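Local coordinates for NfrA2 (Bacillus megaterium, PDB 5HEI), which probably reduces flavin mononucleotide with NADPH and acts as an oxygen-insensitive nitroreductase, working as an FMN-binding dimer of the flavin oxidoreductase Frp family, at residues R139-V144 with Y230-A235. Residues are numbered along the deposited sequence; the frame is centred on the assembly and turned at random.
Sequences RKPLEV and YPEVRA
Tyr230 turns one face of its ring to the backbone of Arg139 where, in this FMN-dependent nitroreductase fold, the C-terminal helix 233-239 begins beside helix 141-148. This is a CH-pi contact: CA of Arg139 lies 3.8 Å from the ring centroid, 22° off the normal, displaced toward the rim on the CE1 side. CB of Arg139 extends the contact at 3.7 Å from CE1 of Tyr230. CG of Arg139 is anti to the backbone N (chi1 -171°) and stays near CE1; farther out the chain leads away from the ring, and NH1 hydrogen-bonds the carbonyl O of Leu63. The Tyr230 side chain also lies close to Gly136, an FMN-binding residue, and packs on Glu104 of the second subunit, which places this end of the contact near the flavin site and the dimer interface.

The remaining packing centres on Glu232, the N-cap residue of helix 233-239. Its CB rests 3.7 Å from CD of Pro141, while CG of the proline approaches the carbonyl O of Glu232 at the same distance. Farther along helix 141-148, CD2 of Leu142 approaches O of Ala235 at 4.0 Å, and the leucine side chain also touches Lys239.

Two carboxylates of like charge meet at the polar edge, their planes only 15° apart, and each may disfavour the other's ionisation. OE1 of Glu232 sits 3.9 Å from OE1 of Glu143 and 3.5 Å from the methyl CD1 of Leu142.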
ATOM      1  N   ARG A 139       9.272  14.878   3.352  1.00 51.92           N
ATOM      2  CA  ARG A 139      10.506  15.642   3.590  1.00 52.00           C
ATOM      3  C   ARG A 139      10.155  16.858   4.438  1.00 55.20           C
ATOM      4  O   ARG A 139      10.716  17.035   5.517  1.00 56.21           O
ATOM      5  CB  ARG A 139      11.170  16.069   2.264  1.00 51.70           C
ATOM      6  CG  ARG A 139      12.560  16.670   2.427  1.00 59.03           C
ATOM      7  CD  ARG A 139      13.107  17.164   1.108  1.00 65.71           C
ATOM      8  NE  ARG A 139      14.001  18.305   1.291  1.00 80.96           N
ATOM      9  CZ  ARG A 139      13.606  19.573   1.274  1.00100.99           C
ATOM     10  NH1 ARG A 139      12.328  19.876   1.082  1.00 87.69           N
ATOM     11  NH2 ARG A 139      14.486  20.552   1.448  1.00 92.32           N
ATOM     12  N   LYS A 140       9.232  17.687   3.929  1.00 50.12           N
ATOM     13  CA  LYS A 140       8.693  18.868   4.585  1.00 50.37           C
ATOM     14  C   LYS A 140       7.171  18.634   4.568  1.00 53.31           C
ATOM     15  O   LYS A 140       6.482  19.140   3.680  1.00 52.56           O
ATOM     16  CB  LYS A 140       9.134  20.159   3.856  1.00 53.80           C
ATOM     17  CG  LYS A 140      10.635  20.450   4.007  1.00 64.59           C
ATOM     18  CD  LYS A 140      11.050  21.839   3.523  1.00 70.95           C
ATOM     19  CE  LYS A 140      12.488  22.165   3.851  1.00 75.29           C
ATOM     20  NZ  LYS A 140      12.924  23.450   3.238  1.00 79.58           N
ATOM     21  N   PRO A 141       6.644  17.762   5.474  1.00 49.50           N
ATOM     22  CA  PRO A 141       5.211  17.438   5.427  1.00 48.63           C
ATOM     23  C   PRO A 141       4.279  18.469   6.046  1.00 55.07           C
ATOM     24  O   PRO A 141       3.108  18.512   5.662  1.00 54.74           O
ATOM     25  CB  PRO A 141       5.131  16.086   6.132  1.00 49.06           C
ATOM     26  CG  PRO A 141       6.271  16.078   7.077  1.00 53.90           C
ATOM     27  CD  PRO A 141       7.319  17.032   6.574  1.00 50.64           C
ATOM     28  N   LEU A 142       4.777  19.274   7.015  1.00 53.55           N
ATOM     29  CA  LEU A 142       3.983  20.322   7.662  1.00 54.93           C
ATOM     30  C   LEU A 142       3.656  21.434   6.659  1.00 59.23           C
ATOM     31  O   LEU A 142       2.568  22.010   6.720  1.00 58.86           O
ATOM     32  CB  LEU A 142       4.686  20.880   8.912  1.00 56.66           C
ATOM     33  CG  LEU A 142       4.995  19.876  10.043  1.00 61.24           C
ATOM     34  CD1 LEU A 142       6.052  20.423  10.979  1.00 63.29           C
ATOM     35  CD2 LEU A 142       3.747  19.494  10.828  1.00 62.96           C
ATOM     36  N   GLU A 143       4.580  21.688   5.703  1.00 56.38           N
ATOM     37  CA  GLU A 143       4.407  22.671   4.628  1.00 57.43           C
ATOM     38  C   GLU A 143       3.440  22.129   3.575  1.00 60.61           C
ATOM     39  O   GLU A 143       2.729  22.916   2.945  1.00 61.56           O
ATOM     40  CB  GLU A 143       5.749  23.036   3.977  1.00 59.50           C
ATOM     41  CG  GLU A 143       6.667  23.843   4.876  1.00 72.04           C
ATOM     42  CD  GLU A 143       7.672  23.032   5.669  1.00 94.02           C
ATOM     43  OE1 GLU A 143       7.256  22.180   6.489  1.00 89.03           O
ATOM     44  OE2 GLU A 143       8.885  23.286   5.499  1.00 90.79           O
ATOM     45  N   VAL A 144       3.419  20.784   3.391  1.00 54.73           N
ATOM     46  CA  VAL A 144       2.530  20.073   2.464  1.00 53.17           C
ATOM     47  C   VAL A 144       1.084  20.226   2.968  1.00 56.48           C
ATOM     48  O   VAL A 144       0.203  20.580   2.185  1.00 56.77           O
ATOM     49  CB  VAL A 144       2.973  18.592   2.255  1.00 55.36           C
ATOM     50  CG1 VAL A 144       1.898  17.762   1.566  1.00 53.93           C
ATOM     51  CG2 VAL A 144       4.272  18.518   1.465  1.00 55.43           C
ATOM     52  N   TYR A 230      13.939  11.403   7.350  1.00 74.60           N
ATOM     53  CA  TYR A 230      12.748  12.242   7.500  1.00 74.31           C
ATOM     54  C   TYR A 230      12.361  12.363   8.985  1.00 79.32           C
ATOM     55  O   TYR A 230      11.666  11.492   9.523  1.00 78.32           O
ATOM     56  CB  TYR A 230      11.583  11.773   6.604  1.00 74.05           C
ATOM     57  CG  TYR A 230      11.810  11.934   5.112  1.00 75.62           C
ATOM     58  CD1 TYR A 230      12.726  12.861   4.617  1.00 78.77           C
ATOM     59  CD2 TYR A 230      11.065  11.203   4.190  1.00 75.22           C
ATOM     60  CE1 TYR A 230      12.947  13.004   3.248  1.00 79.57           C
ATOM     61  CE2 TYR A 230      11.257  11.356   2.816  1.00 76.13           C
ATOM     62  CZ  TYR A 230      12.197  12.264   2.349  1.00 84.56           C
ATOM     63  OH  TYR A 230      12.397  12.423   0.997  1.00 84.89           O
ATOM     64  N   PRO A 231      12.862  13.417   9.674  1.00 77.31           N
ATOM     65  CA  PRO A 231      12.584  13.564  11.116  1.00 77.78           C
ATOM     66  C   PRO A 231      11.188  14.070  11.480  1.00 80.88           C
ATOM     67  O   PRO A 231      10.683  13.744  12.557  1.00 80.67           O
ATOM     68  CB  PRO A 231      13.658  14.557  11.586  1.00 81.44           C
ATOM     69  CG  PRO A 231      14.557  14.805  10.391  1.00 86.09           C
ATOM     70  CD  PRO A 231      13.732  14.505   9.192  1.00 79.95           C
ATOM     71  N   GLU A 232      10.573  14.878  10.593  1.00 76.67           N
ATOM     72  CA  GLU A 232       9.255  15.490  10.793  1.00 75.99           C
ATOM     73  C   GLU A 232       8.054  14.529  10.656  1.00 76.82           C
ATOM     74  O   GLU A 232       6.919  15.005  10.608  1.00 75.91           O
ATOM     75  CB  GLU A 232       9.090  16.705   9.859  1.00 77.85           C
ATOM     76  CG  GLU A 232       9.844  17.957  10.280  1.00 91.08           C
ATOM     77  CD  GLU A 232       9.859  19.046   9.221  1.00118.15           C
ATOM     78  OE1 GLU A 232       8.794  19.658   8.971  1.00109.13           O
ATOM     79  OE2 GLU A 232      10.938  19.279   8.629  1.00118.87           O
ATOM     80  N   VAL A 233       8.291  13.197  10.608  1.00 72.01           N
ATOM     81  CA  VAL A 233       7.235  12.183  10.459  1.00 70.49           C
ATOM     82  C   VAL A 233       6.283  12.140  11.676  1.00 74.82           C
ATOM     83  O   VAL A 233       5.070  12.259  11.486  1.00 73.69           O
ATOM     84  CB  VAL A 233       7.770  10.786  10.033  1.00 73.45           C
ATOM     85  CG1 VAL A 233       6.653   9.748   9.996  1.00 72.31           C
ATOM     86  CG2 VAL A 233       8.458  10.853   8.677  1.00 72.76           C
ATOM     87  N   ARG A 234       6.827  11.997  12.907  1.00 72.25           N
ATOM     88  CA  ARG A 234       6.018  11.982  14.133  1.00 72.73           C
ATOM     89  C   ARG A 234       5.341  13.342  14.367  1.00 77.29           C
ATOM     90  O   ARG A 234       4.172  13.380  14.764  1.00 77.50           O
ATOM     91  CB  ARG A 234       6.842  11.553  15.361  1.00 73.78           C
ATOM     92  CG  ARG A 234       5.987  11.319  16.603  1.00 83.26           C
ATOM     93  CD  ARG A 234       6.698  10.584  17.711  1.00 93.69           C
ATOM     94  NE  ARG A 234       5.861  10.548  18.911  1.00103.95           N
ATOM     95  CZ  ARG A 234       6.039   9.719  19.935  1.00119.18           C
ATOM     96  NH1 ARG A 234       7.029   8.837  19.920  1.00106.86           N
ATOM     97  NH2 ARG A 234       5.223   9.763  20.979  1.00107.51           N
ATOM     98  N   ALA A 235       6.072  14.449  14.094  1.00 73.44           N
ATOM     99  CA  ALA A 235       5.584  15.826  14.220  1.00 73.68           C
ATOM    100  C   ALA A 235       4.360  16.080  13.325  1.00 75.59           C
ATOM    101  O   ALA A 235       3.454  16.810  13.730  1.00 76.33           O
ATOM    102  CB  ALA A 235       6.695  16.805  13.871  1.00 75.24           C
TER